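Local coordinates for protein insect group II chitinase (Ostrinia furnacalis, PDB 5Y2A) that probably hydrolyses the beta-1,4 glycosidic bonds of chitin, as a catalytic domain of a glycoside hydrolase family 18 chitinase, at residues Asp322-Arg326 with Pro377-Leu381. Where two conformers were deposited one is given. Residue numbers count along the deposited sequence, not the author numbering.
Sequences DFMAR and PPCIL
Start with the first helical turn of 322-334, closed by R326 N to D322 O at 2.8 Å, and lay the C-terminal tail 377-381, extended over 377-380 and turning at L381 (phi/psi -55/-46), across it so that the CA atoms of D322 and P378 stand 5.1 Å apart. P378, in a polyproline II conformation (-61/141) with a C-gamma exo ring, is the wedge. F323, chi1 m (-72°), lays its ring over P378 CB, a CH-pi contact 3.7 Å from the centroid and 10° off the normal, while the same CB packs 3.6 Å from D322 CB. R326 NH1 makes a van der Waals contact with P378 CG at 3.4 Å. The F323 ring edge meets I380, CE2 to CG1 3.7 Å. D322, chi1 -107° between wells, directs OD2 to C379 N for a nearly straight hydrogen bond (3.1 Å, 174°); its OD1 is hydrogen-bonded to T365 OG1 of helix 361-371. One water bridges the backbone, accepting from D322 N at 2.8 Å and donating to C379 O at 3.2 Å. The C379-C357 disulfide ties the tail to the loop before helix 361-371. This is surface packing of the C-terminal loop against the start of a helix that precedes strand 339-343 of the GH18 TIM barrel.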
ATOM      1  N   ASP A 322      24.984  12.141   0.676  1.00 17.84           N
ATOM      2  CA  ASP A 322      26.133  12.178  -0.228  1.00 19.13           C
ATOM      3  C   ASP A 322      27.343  11.464   0.352  1.00 16.95           C
ATOM      4  O   ASP A 322      28.032  10.722  -0.354  1.00 15.75           O
ATOM      5  CB  ASP A 322      26.498  13.626  -0.550  1.00 26.31           C
ATOM      6  CG  ASP A 322      26.111  14.019  -1.940  1.00 25.30           C
ATOM      7  OD1 ASP A 322      25.806  13.102  -2.726  1.00 25.68           O
ATOM      8  OD2 ASP A 322      26.120  15.226  -2.256  1.00 26.89           O
ATOM      9  N   PHE A 323      27.616  11.670   1.644  1.00 18.84           N
ATOM     10  CA  PHE A 323      28.818  11.099   2.239  1.00 17.94           C
ATOM     11  C   PHE A 323      28.739   9.581   2.309  1.00 18.09           C
ATOM     12  O   PHE A 323      29.737   8.896   2.068  1.00 16.44           O
ATOM     13  CB  PHE A 323      29.051  11.692   3.629  1.00 19.24           C
ATOM     14  CG  PHE A 323      29.501  13.117   3.598  1.00 19.41           C
ATOM     15  CD1 PHE A 323      30.830  13.433   3.363  1.00 20.78           C
ATOM     16  CD2 PHE A 323      28.591  14.147   3.771  1.00 23.27           C
ATOM     17  CE1 PHE A 323      31.246  14.750   3.320  1.00 24.18           C
ATOM     18  CE2 PHE A 323      29.000  15.467   3.729  1.00 25.21           C
ATOM     19  CZ  PHE A 323      30.335  15.768   3.505  1.00 26.56           C
ATOM     20  N   MET A 324      27.573   9.031   2.647  1.00 16.92           N
ATOM     21  CA  MET A 324      27.486   7.577   2.696  1.00 13.49           C
ATOM     22  C   MET A 324      27.410   6.971   1.302  1.00 14.24           C
ATOM     23  O   MET A 324      27.962   5.886   1.076  1.00 16.65           O
ATOM     24  CB  MET A 324      26.297   7.122   3.545  1.00 15.95           C
ATOM     25  CG  MET A 324      26.248   5.600   3.726  1.00 15.55           C
ATOM     26  SD  MET A 324      27.794   4.905   4.371  1.00 18.92           S
ATOM     27  CE  MET A 324      27.540   5.078   6.144  1.00 16.93           C
ATOM     28  N   ALA A 325      26.749   7.652   0.357  1.00 15.04           N
ATOM     29  CA  ALA A 325      26.789   7.204  -1.033  1.00 13.92           C
ATOM     30  C   ALA A 325      28.222   7.176  -1.551  1.00 15.95           C
ATOM     31  O   ALA A 325      28.630   6.218  -2.219  1.00 13.95           O
ATOM     32  CB  ALA A 325      25.914   8.105  -1.908  1.00 14.22           C
ATOM     33  N   ARG A 326      29.011   8.205  -1.229  1.00 14.78           N
ATOM     34  CA  ARG A 326      30.421   8.203  -1.611  1.00 14.74           C
ATOM     35  C   ARG A 326      31.157   7.037  -0.968  1.00 14.98           C
ATOM     36  O   ARG A 326      31.887   6.300  -1.641  1.00 14.87           O
ATOM     37  CB  ARG A 326      31.083   9.520  -1.206  1.00 15.18           C
ATOM     38  CG  ARG A 326      32.533   9.649  -1.682  1.00 16.83           C
ATOM     39  CD  ARG A 326      33.177  10.935  -1.170  1.00 18.52           C
ATOM     40  NE  ARG A 326      33.397  10.889   0.274  1.00 20.79           N
ATOM     41  CZ  ARG A 326      33.843  11.911   1.002  1.00 19.72           C
ATOM     42  NH1 ARG A 326      34.121  13.073   0.426  1.00 18.48           N
ATOM     43  NH2 ARG A 326      34.016  11.769   2.309  1.00 20.40           N
ATOM     44  N   PRO A 377      32.116  18.554  -4.215  1.00 33.12           N
ATOM     45  CA  PRO A 377      32.229  17.713  -3.018  1.00 28.96           C
ATOM     46  C   PRO A 377      30.858  17.288  -2.525  1.00 30.32           C
ATOM     47  O   PRO A 377      29.836  17.841  -2.962  1.00 28.92           O
ATOM     48  CB  PRO A 377      32.921  18.638  -2.003  1.00 28.23           C
ATOM     49  CG  PRO A 377      32.517  20.008  -2.430  1.00 27.00           C
ATOM     50  CD  PRO A 377      32.482  19.956  -3.933  1.00 31.77           C
ATOM     51  N   PRO A 378      30.790  16.304  -1.627  1.00 30.48           N
ATOM     52  CA  PRO A 378      29.493  15.928  -1.060  1.00 31.16           C
ATOM     53  C   PRO A 378      28.901  17.111  -0.322  1.00 33.62           C
ATOM     54  O   PRO A 378      29.612  17.867   0.343  1.00 35.28           O
ATOM     55  CB  PRO A 378      29.844  14.782  -0.100  1.00 28.43           C
ATOM     56  CG  PRO A 378      31.139  14.238  -0.645  1.00 28.17           C
ATOM     57  CD  PRO A 378      31.872  15.494  -1.044  1.00 28.33           C
ATOM     58  N   CYS A 379      27.590  17.273  -0.447  0.50 32.35           N
ATOM     59  CA  CYS A 379      26.913  18.382   0.201  0.50 33.88           C
ATOM     60  C   CYS A 379      26.465  17.987   1.601  0.50 33.10           C
ATOM     61  O   CYS A 379      26.090  16.840   1.859  0.50 30.12           O
ATOM     62  CB  CYS A 379      25.714  18.847  -0.618  0.50 33.33           C
ATOM     63  SG  CYS A 379      26.171  19.426  -2.251  0.50 37.24           S
ATOM     64  N   ILE A 380      26.513  18.958   2.502  1.00 31.21           N
ATOM     65  CA  ILE A 380      26.178  18.749   3.896  1.00 32.52           C
ATOM     66  C   ILE A 380      24.739  19.213   4.088  1.00 33.85           C
ATOM     67  O   ILE A 380      24.424  20.395   3.930  1.00 28.70           O
ATOM     68  CB  ILE A 380      27.157  19.488   4.809  1.00 35.08           C
ATOM     69  CG1 ILE A 380      28.587  19.018   4.502  1.00 34.91           C
ATOM     70  CG2 ILE A 380      26.829  19.248   6.266  1.00 35.12           C
ATOM     71  CD1 ILE A 380      29.503  20.085   3.931  1.00 42.60           C
ATOM     72  N   LEU A 381      23.862  18.253   4.381  1.00 28.98           N
ATOM     73  CA  LEU A 381      22.436  18.517   4.501  1.00 34.52           C
ATOM     74  C   LEU A 381      22.136  19.618   5.518  1.00 33.35           C
ATOM     75  O   LEU A 381      21.345  20.534   5.256  1.00 31.67           O
ATOM     76  CB  LEU A 381      21.731  17.233   4.904  1.00 34.42           C
ATOM     77  CG  LEU A 381      21.224  16.357   3.781  1.00 33.78           C
ATOM     78  CD1 LEU A 381      20.279  15.351   4.390  1.00 32.99           C
ATOM     79  CD2 LEU A 381      20.524  17.250   2.801  1.00 34.43           C
TER
HETATM   80  O   HOH W   1      23.874  14.733   0.993  1.00 23.39           O